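Local coordinates for protein ATP-dependent DNA helicase uvsW (Enterobacteria phage T4, PDB 2OCA) that uses ATP hydrolysis to unwind DNA in the 3'-5' direction and drives branch migration of Holliday junctions during recombination-dependent repair and reorganization of stalled replication forks, at residues T21-R26 and L54-L59; F29-D34 and K266-Q271. The protein carries 1 engineered substitution. All coordinates share one frame; numbering follows the deposited sequence.

Contact 1 (T21-R26 and L54-L59)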
loop_
_atom_site.group_PDB
_atom_site.type_symbol
_atom_site.label_atom_id
_atom_site.label_comp_id
_atom_site.label_asym_id
_atom_site.label_seq_id
_atom_site.Cartn_x
_atom_site.Cartn_y
_atom_site.Cartn_z
ATOM N N THR A 21 -16.402 -13.531 36.393
ATOM C CA THR A 21 -15.984 -12.630 35.326
ATOM C C THR A 21 -15.068 -13.406 34.377
ATOM O O THR A 21 -15.145 -13.258 33.153
ATOM C CB THR A 21 -15.204 -11.406 35.885
ATOM O OG1 THR A 21 -15.937 -10.812 36.964
ATOM C CG2 THR A 21 -15.009 -10.357 34.803
ATOM N N PHE A 22 -14.209 -14.243 34.948
ATOM C CA PHE A 22 -13.297 -15.033 34.143
ATOM C C PHE A 22 -14.007 -15.904 33.119
ATOM O O PHE A 22 -13.555 -16.002 31.988
ATOM C CB PHE A 22 -12.426 -15.920 35.023
ATOM C CG PHE A 22 -11.570 -16.868 34.244
ATOM C CD1 PHE A 22 -10.499 -16.394 33.487
ATOM C CD2 PHE A 22 -11.861 -18.238 34.228
ATOM C CE1 PHE A 22 -9.730 -17.273 32.721
ATOM C CE2 PHE A 22 -11.101 -19.127 33.467
ATOM C CZ PHE A 22 -10.034 -18.648 32.711
ATOM N N HIS A 23 -15.107 -16.544 33.500
ATOM C CA HIS A 23 -15.809 -17.400 32.546
ATOM C C HIS A 23 -16.581 -16.636 31.488
ATOM O O HIS A 23 -16.798 -17.145 30.389
ATOM C CB HIS A 23 -16.742 -18.382 33.257
ATOM C CG HIS A 23 -16.027 -19.543 33.872
ATOM N ND1 HIS A 23 -15.718 -19.604 35.214
ATOM C CD2 HIS A 23 -15.503 -20.660 33.315
ATOM C CE1 HIS A 23 -15.031 -20.706 35.457
ATOM N NE2 HIS A 23 -14.887 -21.365 34.321
ATOM N N GLU A 24 -17.003 -15.421 31.806
ATOM C CA GLU A 24 -17.715 -14.630 30.814
ATOM C C GLU A 24 -16.687 -14.205 29.763
ATOM O O GLU A 24 -16.944 -14.260 28.555
ATOM C CB GLU A 24 -18.373 -13.419 31.477
ATOM C CG GLU A 24 -19.373 -13.816 32.556
ATOM C CD GLU A 24 -20.138 -12.636 33.130
ATOM O OE1 GLU A 24 -19.482 -11.659 33.556
ATOM O OE2 GLU A 24 -21.391 -12.691 33.157
ATOM N N LEU A 25 -15.512 -13.799 30.233
ATOM C CA LEU A 25 -14.435 -13.401 29.346
ATOM C C LEU A 25 -13.983 -14.577 28.477
ATOM O O LEU A 25 -13.724 -14.424 27.279
ATOM C CB LEU A 25 -13.251 -12.898 30.163
ATOM C CG LEU A 25 -13.299 -11.424 30.552
ATOM C CD1 LEU A 25 -12.267 -11.123 31.636
ATOM C CD2 LEU A 25 -13.048 -10.598 29.306
ATOM N N ARG A 26 -13.896 -15.753 29.092
ATOM C CA ARG A 26 -13.449 -16.947 28.398
ATOM C C ARG A 26 -14.369 -17.285 27.244
ATOM O O ARG A 26 -13.935 -17.861 26.254
ATOM C CB ARG A 26 -13.357 -18.111 29.383
ATOM C CG ARG A 26 -12.730 -19.377 28.823
ATOM C CD ARG A 26 -12.529 -20.384 29.928
ATOM N NE ARG A 26 -12.416 -21.756 29.439
ATOM C CZ ARG A 26 -11.393 -22.228 28.734
ATOM N NH1 ARG A 26 -10.366 -21.440 28.423
ATOM N NH2 ARG A 26 -11.404 -23.494 28.331
ATOM N N LEU A 54 -8.569 -17.655 25.911
ATOM C CA LEU A 54 -8.243 -17.292 27.289
ATOM C C LEU A 54 -8.252 -18.529 28.181
ATOM O O LEU A 54 -9.311 -19.024 28.544
ATOM C CB LEU A 54 -9.256 -16.276 27.817
ATOM C CG LEU A 54 -9.040 -15.807 29.257
ATOM C CD1 LEU A 54 -7.723 -15.049 29.366
ATOM C CD2 LEU A 54 -10.199 -14.926 29.671
ATOM N N ASP A 55 -7.070 -19.025 28.535
ATOM C CA ASP A 55 -6.971 -20.212 29.379
ATOM C C ASP A 55 -6.916 -19.862 30.871
ATOM O O ASP A 55 -6.769 -18.703 31.249
ATOM C CB ASP A 55 -5.743 -21.039 28.990
ATOM C CG ASP A 55 -6.021 -22.539 28.992
ATOM O OD1 ASP A 55 -6.650 -23.041 29.950
ATOM O OD2 ASP A 55 -5.601 -23.227 28.038
ATOM N N TYR A 56 -7.017 -20.881 31.716
ATOM C CA TYR A 56 -7.026 -20.687 33.158
ATOM C C TYR A 56 -5.836 -19.959 33.749
ATOM O O TYR A 56 -5.914 -19.462 34.872
ATOM C CB TYR A 56 -7.223 -22.030 33.866
ATOM C CG TYR A 56 -8.604 -22.592 33.666
ATOM C CD1 TYR A 56 -8.859 -23.529 32.666
ATOM C CD2 TYR A 56 -9.674 -22.137 34.432
ATOM C CE1 TYR A 56 -10.152 -24.000 32.430
ATOM C CE2 TYR A 56 -10.966 -22.594 34.208
ATOM C CZ TYR A 56 -11.201 -23.527 33.205
ATOM O OH TYR A 56 -12.483 -23.981 32.972
ATOM N N ASN A 57 -4.729 -19.891 33.023
ATOM C CA ASN A 57 -3.586 -19.175 33.567
ATOM C C ASN A 57 -3.887 -17.684 33.474
ATOM O O ASN A 57 -3.097 -16.855 33.916
ATOM C CB ASN A 57 -2.299 -19.513 32.817
ATOM C CG ASN A 57 -2.420 -19.300 31.343
ATOM O OD1 ASN A 57 -3.260 -18.525 30.886
ATOM N ND2 ASN A 57 -1.572 -19.977 30.575
ATOM N N ARG A 58 -5.038 -17.353 32.890
ATOM C CA ARG A 58 -5.471 -15.961 32.776
ATOM C C ARG A 58 -4.633 -15.074 31.847
ATOM O O ARG A 58 -4.652 -13.844 31.977
ATOM C CB ARG A 58 -5.516 -15.323 34.169
ATOM C CG ARG A 58 -6.850 -15.397 34.886
ATOM C CD ARG A 58 -7.318 -16.802 35.103
ATOM N NE ARG A 58 -8.380 -16.850 36.103
ATOM C CZ ARG A 58 -9.034 -17.954 36.458
ATOM N NH1 ARG A 58 -8.742 -19.116 35.884
ATOM N NH2 ARG A 58 -9.960 -17.897 37.409
ATOM N N LEU A 59 -3.904 -15.692 30.922
ATOM C CA LEU A 59 -3.092 -14.949 29.968
ATOM C C LEU A 59 -3.847 -14.763 28.646
ATOM O O LEU A 59 -4.283 -15.732 28.027
ATOM C CB LEU A 59 -1.775 -15.681 29.711
ATOM C CG LEU A 59 -0.836 -15.809 30.915
ATOM C CD1 LEU A 59 0.505 -16.394 30.480
ATOM C CD2 LEU A 59 -0.635 -14.439 31.539
#

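Contact 2 (F29-D34 and K266-Q271)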
loop_
_atom_site.group_PDB
_atom_site.type_symbol
_atom_site.label_atom_id
_atom_site.label_comp_id
_atom_site.label_asym_id
_atom_site.label_seq_id
_atom_site.Cartn_x
_atom_site.Cartn_y
_atom_site.Cartn_z
ATOM N N PHE A 29 -13.875 -14.230 24.377
ATOM C CA PHE A 29 -12.743 -14.498 23.504
ATOM C C PHE A 29 -12.701 -15.909 22.949
ATOM O O PHE A 29 -11.776 -16.676 23.239
ATOM C CB PHE A 29 -11.444 -14.202 24.242
ATOM C CG PHE A 29 -11.256 -12.756 24.550
ATOM C CD1 PHE A 29 -11.183 -12.317 25.863
ATOM C CD2 PHE A 29 -11.146 -11.829 23.525
ATOM C CE1 PHE A 29 -11.004 -10.975 26.149
ATOM C CE2 PHE A 29 -10.965 -10.485 23.802
ATOM C CZ PHE A 29 -10.891 -10.057 25.117
ATOM N N SER A 30 -13.701 -16.246 22.145
ATOM C CA SER A 30 -13.763 -17.563 21.536
ATOM C C SER A 30 -14.425 -17.461 20.178
ATOM O O SER A 30 -14.957 -16.423 19.813
ATOM C CB SER A 30 -14.542 -18.534 22.423
ATOM O OG SER A 30 -15.879 -18.104 22.608
ATOM N N PHE A 31 -14.375 -18.543 19.420
ATOM C CA PHE A 31 -14.971 -18.561 18.104
ATOM C C PHE A 31 -15.155 -20.006 17.684
ATOM O O PHE A 31 -14.554 -20.911 18.264
ATOM C CB PHE A 31 -14.065 -17.856 17.103
ATOM C CG PHE A 31 -12.706 -18.486 16.972
ATOM C CD1 PHE A 31 -11.653 -18.080 17.788
ATOM C CD2 PHE A 31 -12.486 -19.501 16.048
ATOM C CE1 PHE A 31 -10.391 -18.679 17.680
ATOM C CE2 PHE A 31 -11.229 -20.109 15.931
ATOM C CZ PHE A 31 -10.180 -19.695 16.749
ATOM N N GLU A 32 -15.973 -20.203 16.657
ATOM C CA GLU A 32 -16.275 -21.524 16.122
ATOM C C GLU A 32 -15.117 -22.090 15.296
ATOM O O GLU A 32 -14.692 -21.482 14.320
ATOM C CB GLU A 32 -17.525 -21.414 15.264
ATOM C CG GLU A 32 -18.142 -22.727 14.880
ATOM C CD GLU A 32 -19.423 -22.536 14.093
ATOM O OE1 GLU A 32 -19.337 -22.247 12.875
ATOM O OE2 GLU A 32 -20.508 -22.662 14.705
ATOM N N ALA A 33 -14.613 -23.257 15.681
ATOM C CA ALA A 33 -13.502 -23.878 14.961
ATOM C C ALA A 33 -13.898 -24.301 13.559
ATOM O O ALA A 33 -15.051 -24.615 13.289
ATOM C CB ALA A 33 -12.988 -25.082 15.723
ATOM N N ASP A 34 -12.922 -24.318 12.662
ATOM C CA ASP A 34 -13.164 -24.711 11.284
ATOM C C ASP A 34 -13.118 -26.229 11.180
ATOM O O ASP A 34 -12.118 -26.851 11.543
ATOM C CB ASP A 34 -12.094 -24.112 10.377
ATOM C CG ASP A 34 -12.597 -23.867 8.966
ATOM O OD1 ASP A 34 -13.427 -22.937 8.793
ATOM O OD2 ASP A 34 -12.177 -24.603 8.040
ATOM N N LYS A 266 -6.551 -18.531 6.905
ATOM C CA LYS A 266 -6.653 -19.868 7.469
ATOM C C LYS A 266 -7.139 -19.800 8.913
ATOM O O LYS A 266 -7.956 -20.605 9.351
ATOM C CB LYS A 266 -5.291 -20.556 7.451
ATOM C CG LYS A 266 -4.973 -21.372 6.227
ATOM C CD LYS A 266 -4.788 -20.526 5.005
ATOM C CE LYS A 266 -4.122 -21.352 3.913
ATOM N NZ LYS A 266 -2.762 -21.837 4.325
ATOM N N ALA A 267 -6.620 -18.836 9.655
ATOM C CA ALA A 267 -6.976 -18.669 11.049
ATOM C C ALA A 267 -8.159 -17.742 11.182
ATOM O O ALA A 267 -8.588 -17.126 10.218
ATOM C CB ALA A 267 -5.789 -18.100 11.823
ATOM N N ASN A 268 -8.677 -17.644 12.395
ATOM C CA ASN A 268 -9.792 -16.767 12.667
ATOM C C ASN A 268 -9.241 -15.363 12.890
ATOM O O ASN A 268 -8.139 -15.194 13.410
ATOM C CB ASN A 268 -10.537 -17.251 13.908
ATOM C CG ASN A 268 -11.793 -16.446 14.188
ATOM O OD1 ASN A 268 -11.742 -15.360 14.766
ATOM N ND2 ASN A 268 -12.934 -16.975 13.765
ATOM N N ILE A 269 -10.007 -14.352 12.493
ATOM C CA ILE A 269 -9.593 -12.963 12.664
ATOM C C ILE A 269 -9.142 -12.693 14.120
ATOM O O ILE A 269 -8.174 -11.955 14.367
ATOM C CB ILE A 269 -10.758 -11.994 12.289
ATOM C CG1 ILE A 269 -10.273 -10.546 12.331
ATOM C CG2 ILE A 269 -11.927 -12.173 13.248
ATOM C CD1 ILE A 269 -9.221 -10.235 11.289
ATOM N N MET A 270 -9.842 -13.303 15.073
ATOM C CA MET A 270 -9.530 -13.132 16.483
ATOM C C MET A 270 -8.119 -13.609 16.810
ATOM O O MET A 270 -7.417 -13.000 17.615
ATOM C CB MET A 270 -10.536 -13.899 17.344
ATOM C CG MET A 270 -10.540 -13.463 18.798
ATOM S SD MET A 270 -11.641 -14.461 19.812
ATOM C CE MET A 270 -13.249 -14.037 19.094
ATOM N N GLN A 271 -7.708 -14.706 16.189
ATOM C CA GLN A 271 -6.380 -15.236 16.427
ATOM C C GLN A 271 -5.338 -14.282 15.861
ATOM O O GLN A 271 -4.301 -14.054 16.487
ATOM C CB GLN A 271 -6.241 -16.621 15.792
ATOM C CG GLN A 271 -7.160 -17.672 16.405
ATOM C CD GLN A 271 -6.903 -19.066 15.871
ATOM O OE1 GLN A 271 -7.121 -19.351 14.689
ATOM N NE2 GLN A 271 -6.434 -19.948 16.742
#

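Contact 1 (T21-R26 and L54-L59)
Phe-22 and Leu-54 form the apolar centre, with Phe-22 CE1 3.8 Å from Leu-54 CG; Leu-25 adds its CB, 3.7 Å from Leu-54 CD2. With CG of Phe-22 anti to the backbone N (chi1 174°), its ring reaches from the helix to the type I turn Asp-55 to Arg-58, and the backbone O of Asp-55 meets its edge. The Tyr-56 ring comes in obliquely, CD2 3.5 Å from Phe-22 CE2. One face of Phe-22 carries the guanidinium of Arg-58 in a flat cation-pi stack: Arg-58 CZ lies 3.5 Å from the Phe-22 ring centroid, the planes 7° apart. Arg-58 NH1 also bonds to Tyr-56 O (3.0 Å), which helps fix the guanidinium on the ring. At the polar edge Arg-26, extended from CG to NE, gives NH1 to Leu-54 O (2.6 Å), a bent bond, the oxygen in the guanidinium plane but NH1 above the carbonyl plane. Asp-55 OD1, 4.3 Å from Arg-26 NH1, lies well out of that guanidinium plane and probably contributes charge alone. The contact closes helix 19-28 of the N-terminal domain against the loop joining strands 50-52 and 59-61; Leu-25 also packs on helix 68-75 and strand 3-7, and Arg-58 pairs through its backbone with Ile-15 of strand 12-16.

Contact 2 (F29-D34 and K266-Q271)
Phe-31 holds CG between its backbone N and carbonyl carbon (chi1 60°), while Asn-268 sets CG anti to its own N (chi1 -175°); these torsions lay ring and amide over each other, planes 19° apart. Asn-268 CB sits over the middle of one ring face as a CH-pi contact, 3.6 Å from the Phe-31 centroid, and ND2 of Asn-268 lies 3.4 Å from Phe-31 CD2. Gln-271 crosses the far end of the ring at about a right angle, its CD 3.5 Å from Phe-31 CZ. Both polar side chains belong to a capping box with Asn-268 as N-cap of helix 269-276: Asn-268 OD1 accepts from Met-270 N (2.8 Å), and Gln-271 OE1 takes the N-H of Asn-268 on a lone pair (3.3 Å). These bonds probably help hold both side chains against the ring. Met-270 brings its sulfur to the ring edge, a Met-aromatic contact with SD 4.1 Å from Phe-31 CD1, and SD also meets the backbone between Phe-29 and Ser-30. The contact sets strand 30-32 of the N-terminal domain on the first turn of helix 269-276 in the ATP-binding domain; strand 50-52 pairs with strand 30-32, Ile-51 touches Phe-31, and Leu-53 touches Met-270.

The centres of contact 1 and contact 2 lie about 16 Å apart. The two share one continuous piece of chain: helix 19-28 supplies contact 1 and strand 30-32, directly after it, supplies contact 2. Their segments alternate along the sequence in the order 21-26, 29-34, 54-59, 266-271. Contact 1 is internal to the N-terminal domain, bridging 27 intervening residues, whereas contact 2 spans 231 and joins that domain to the ATP-binding one. Strand 50-52 ties them further, since it pairs with strand 30-32 and leads into the loop of contact 1. One therefore packs the small domain, the other sets it against the motor core, both away from the predicted ATP-binding residues.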